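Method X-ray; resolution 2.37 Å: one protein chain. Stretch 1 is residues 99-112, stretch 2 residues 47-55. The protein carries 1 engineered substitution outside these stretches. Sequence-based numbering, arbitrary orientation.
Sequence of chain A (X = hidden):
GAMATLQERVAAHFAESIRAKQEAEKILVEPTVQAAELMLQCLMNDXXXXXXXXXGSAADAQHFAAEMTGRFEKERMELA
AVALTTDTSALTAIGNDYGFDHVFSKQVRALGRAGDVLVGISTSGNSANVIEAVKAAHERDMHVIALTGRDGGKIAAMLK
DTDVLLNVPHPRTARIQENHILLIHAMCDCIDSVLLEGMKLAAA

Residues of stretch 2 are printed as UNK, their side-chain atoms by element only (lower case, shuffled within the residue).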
# COMPACT_ATOMS: atom_id res chain seq x y z
N GLY A 99 12.23 8.45 12.53
CA GLY A 99 13.01 8.97 11.41
C GLY A 99 13.04 7.98 10.28
O GLY A 99 12.93 6.77 10.50
N PHE A 100 13.20 8.48 9.07
CA PHE A 100 13.07 7.65 7.87
C PHE A 100 14.07 6.50 7.76
O PHE A 100 13.77 5.47 7.16
CB PHE A 100 13.11 8.51 6.60
CG PHE A 100 12.73 7.75 5.35
CD1 PHE A 100 11.42 7.28 5.17
CD2 PHE A 100 13.67 7.46 4.38
CE1 PHE A 100 11.07 6.56 4.04
CE2 PHE A 100 13.32 6.75 3.24
CZ PHE A 100 12.02 6.30 3.07
N ASP A 101 15.24 6.64 8.38
CA ASP A 101 16.30 5.63 8.29
C ASP A 101 16.03 4.34 9.09
O ASP A 101 16.76 3.36 8.94
CB ASP A 101 17.65 6.25 8.70
CG ASP A 101 18.04 7.48 7.85
OD1 ASP A 101 17.33 7.83 6.86
OD2 ASP A 101 19.07 8.12 8.19
N HIS A 102 14.98 4.34 9.92
CA HIS A 102 14.59 3.17 10.70
C HIS A 102 13.30 2.49 10.19
O HIS A 102 12.79 1.58 10.84
CB HIS A 102 14.41 3.57 12.17
CG HIS A 102 15.55 4.36 12.72
ND1 HIS A 102 16.73 3.78 13.14
CD2 HIS A 102 15.71 5.69 12.92
CE1 HIS A 102 17.56 4.71 13.57
NE2 HIS A 102 16.96 5.89 13.45
N VAL A 103 12.78 2.91 9.03
CA VAL A 103 11.51 2.35 8.53
C VAL A 103 11.57 0.87 8.19
O VAL A 103 10.56 0.19 8.31
CB VAL A 103 10.88 3.14 7.35
CG1 VAL A 103 10.49 4.54 7.80
CG2 VAL A 103 11.77 3.14 6.11
N PHE A 104 12.72 0.37 7.76
CA PHE A 104 12.91 -1.06 7.46
C PHE A 104 13.53 -1.83 8.64
O PHE A 104 13.09 -2.94 8.98
CB PHE A 104 13.76 -1.26 6.20
CG PHE A 104 13.21 -0.57 4.97
CD1 PHE A 104 11.84 -0.57 4.69
CD2 PHE A 104 14.07 0.04 4.06
CE1 PHE A 104 11.35 0.06 3.55
CE2 PHE A 104 13.58 0.66 2.92
CZ PHE A 104 12.23 0.67 2.67
N SER A 105 14.54 -1.24 9.27
CA SER A 105 15.19 -1.85 10.43
C SER A 105 14.25 -2.17 11.61
O SER A 105 14.49 -3.12 12.33
CB SER A 105 16.35 -0.99 10.92
OG SER A 105 15.88 0.11 11.69
N LYS A 106 13.18 -1.39 11.82
CA LYS A 106 12.22 -1.67 12.89
C LYS A 106 11.30 -2.85 12.57
O LYS A 106 10.95 -3.65 13.45
CB LYS A 106 11.39 -0.43 13.24
CG LYS A 106 12.18 0.63 14.00
CD LYS A 106 11.29 1.63 14.70
CE LYS A 106 10.66 1.08 15.98
NZ LYS A 106 11.66 0.85 17.07
N GLN A 107 10.89 -2.97 11.31
CA GLN A 107 10.10 -4.12 10.87
C GLN A 107 10.90 -5.43 10.88
O GLN A 107 10.34 -6.50 11.11
CB GLN A 107 9.51 -3.86 9.49
CG GLN A 107 8.50 -2.73 9.47
CD GLN A 107 7.93 -2.52 8.08
OE1 GLN A 107 7.08 -3.29 7.61
NE2 GLN A 107 8.40 -1.47 7.41
N VAL A 108 12.21 -5.34 10.63
CA VAL A 108 13.11 -6.50 10.71
C VAL A 108 13.19 -6.98 12.15
O VAL A 108 13.08 -8.17 12.41
CB VAL A 108 14.52 -6.20 10.14
CG1 VAL A 108 15.47 -7.36 10.38
CG2 VAL A 108 14.44 -5.91 8.64
N ARG A 109 13.37 -6.04 13.09
CA ARG A 109 13.32 -6.36 14.53
C ARG A 109 11.97 -6.94 14.99
O ARG A 109 11.95 -7.79 15.86
CB ARG A 109 13.72 -5.16 15.40
CG ARG A 109 15.23 -4.96 15.54
CD ARG A 109 15.60 -3.99 16.65
NE ARG A 109 15.33 -2.59 16.29
CZ ARG A 109 16.09 -1.82 15.49
NH1 ARG A 109 17.21 -2.29 14.93
NH2 ARG A 109 15.72 -0.56 15.24
N ALA A 110 10.86 -6.49 14.40
CA ALA A 110 9.54 -7.10 14.67
C ALA A 110 9.42 -8.53 14.14
O ALA A 110 9.18 -9.47 14.90
CB ALA A 110 8.44 -6.25 14.08
N LEU A 111 9.60 -8.68 12.82
CA LEU A 111 9.28 -9.94 12.12
C LEU A 111 10.41 -10.96 12.06
O LEU A 111 10.14 -12.15 12.05
CB LEU A 111 8.81 -9.63 10.70
CG LEU A 111 7.62 -8.67 10.57
CD1 LEU A 111 7.23 -8.51 9.12
CD2 LEU A 111 6.42 -9.15 11.38
N GLY A 112 11.66 -10.51 11.99
CA GLY A 112 12.80 -11.38 11.70
C GLY A 112 13.11 -12.39 12.80
O GLY A 112 12.86 -12.14 13.98
N UNK A 47 11.83 -21.08 7.43
CA UNK A 47 12.16 -19.66 7.54
C UNK A 47 11.33 -18.82 6.58
O UNK A 47 10.51 -19.35 5.80
N UNK A 48 11.55 -17.50 6.64
CA UNK A 48 10.90 -16.56 5.73
C UNK A 48 11.89 -15.54 5.16
O UNK A 48 12.97 -15.35 5.70
c UNK A 48 8.96 -13.87 9.64
n UNK A 48 9.84 -14.60 10.60
c UNK A 48 9.71 -15.86 6.41
c UNK A 48 8.73 -14.66 8.36
c UNK A 48 10.03 -15.04 7.65
N UNK A 49 11.50 -14.93 4.03
CA UNK A 49 12.29 -13.89 3.38
C UNK A 49 11.60 -12.54 3.53
O UNK A 49 10.44 -12.39 3.18
c UNK A 49 12.49 -14.18 1.87
c UNK A 49 13.11 -15.58 1.66
c UNK A 49 13.39 -13.12 1.23
c UNK A 49 12.12 -16.61 1.19
N UNK A 50 12.33 -11.56 4.06
CA UNK A 50 11.90 -10.16 4.10
C UNK A 50 12.58 -9.40 2.97
O UNK A 50 13.77 -9.61 2.74
c UNK A 50 12.23 -9.55 7.94
c UNK A 50 12.26 -9.54 5.45
c UNK A 50 11.87 -10.34 6.69
c UNK A 50 10.39 -10.69 6.67
N UNK A 51 11.84 -8.54 2.28
CA UNK A 51 12.39 -7.72 1.19
C UNK A 51 12.16 -6.25 1.50
O UNK A 51 11.12 -5.88 2.05
c UNK A 51 11.76 -8.08 -0.13
N UNK A 52 13.14 -5.40 1.15
CA UNK A 52 12.96 -3.96 1.26
C UNK A 52 13.79 -3.16 0.24
O UNK A 52 14.77 -3.67 -0.32
c UNK A 52 13.31 -3.49 2.68
s UNK A 52 15.07 -3.48 3.04
N UNK A 53 13.39 -1.91 0.03
CA UNK A 53 14.02 -1.02 -0.94
C UNK A 53 13.22 0.26 -1.09
O UNK A 53 12.11 0.34 -0.57
N UNK A 54 13.80 1.25 -1.78
CA UNK A 54 13.15 2.56 -2.02
C UNK A 54 12.79 2.81 -3.49
O UNK A 54 13.49 2.35 -4.39
c UNK A 54 14.32 3.70 -0.06
c UNK A 54 14.06 3.71 -1.56
n UNK A 54 15.59 3.63 0.32
o UNK A 54 13.39 3.74 0.74
N UNK A 55 11.72 3.57 -3.72
CA UNK A 55 11.35 4.00 -5.08
C UNK A 55 10.96 2.84 -5.98
O UNK A 55 10.08 2.05 -5.65

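Position 47 has backbone atoms alone, with no side-chain atom, and nothing of stretch 1 comes near it; the absence of a CB makes it Gly-47.

Position 48 carries four carbons in an unbranched row that ends in a nitrogen. The CA-to-CB bond points toward stretch 1, and the terminal nitrogen stops 2.9 Å from the backbone O of Leu-111. Four carbons capped by an amine define lysine, so this is Lys-48. Its NZ donates a hydrogen bond to Leu-111 O at that 2.9 Å, where the last turn of the helix offers a carbonyl, while its CE lies 4.4 Å from Leu-111 CB.

Position 49 has four carbons, forked at the first, with one arm two carbons long. The side chain is out of reach of stretch 1, as expected where alternate residues of a strand face opposite ways. That beta-branched pattern is isoleucine, Ile-49.

Position 50 also has four carbons, but the fork comes at the second. One of the terminal methyls approaches Val-108, Leu-111 and Gly-112: it lies 4.2 Å from Val-108 CA, 4.3 Å from Val-108 CG2, 4.4 Å from Leu-111 CB and 4.2 Å from Gly-112 N. The place of the fork distinguishes leucine from its isomer. With the residue named Leu-50, that methyl is CD1; chi1 of -49° (m) and chi2 of -177° (t) set it there.

Position 51 has a single side-chain carbon and no contact with stretch 1; a lone CB means Ala-51.

Position 52 shows one carbon followed by one sulfur, with no further atom. Its CB sits 3.7 Å from Phe-104 CG. The atom count fits cysteine and is too short for methionine. For Cys-52 the ring geometry is specific: CB is 3.8 Å from the centroid of the Phe-104 ring and 13° off its normal, a CH-pi contact over the face, whereas SG is 4.3 Å from the same centroid and 33° off the normal, an oblique sulfur-aromatic approach.

Position 53 has no side-chain atoms. It meets stretch 1 through its backbone, its O lying 3.3 Å from Phe-104 CZ. Without a CB, it is Gly-53.

Position 54 has two carbons, the second bearing one oxygen and one nitrogen. The oxygen lies 3.7 Å from Phe-100 CZ and 3.8 Å from Phe-104 CE2, oblique to both rings. The CA-to-CB bond points sideways, yet the end of the side chain comes nearer. An amide one carbon shorter than glutamine's makes this Asn-54, and the oxygen is OD1.

Position 55 again lacks side-chain atoms and does not touch stretch 1; its phi of 65° is a value that favours glycine. Gly-55 occupies an N-cap position right before a helix.

The contact buries 419 Å², both sides summed, and is largely apolar. Leu-50 and Cys-52 point toward stretch 1 in alternation with Ile-49 and Ala-51. Backbone register agrees: Phe-104 CA is 6.8 Å from Cys-52 CA, and Val-108 CA is 7.7 Å from Leu-50 CA. One hydrogen bond, from Lys-48, joins the two stretches.

Stretch 2 (47-55) GKILACGNG
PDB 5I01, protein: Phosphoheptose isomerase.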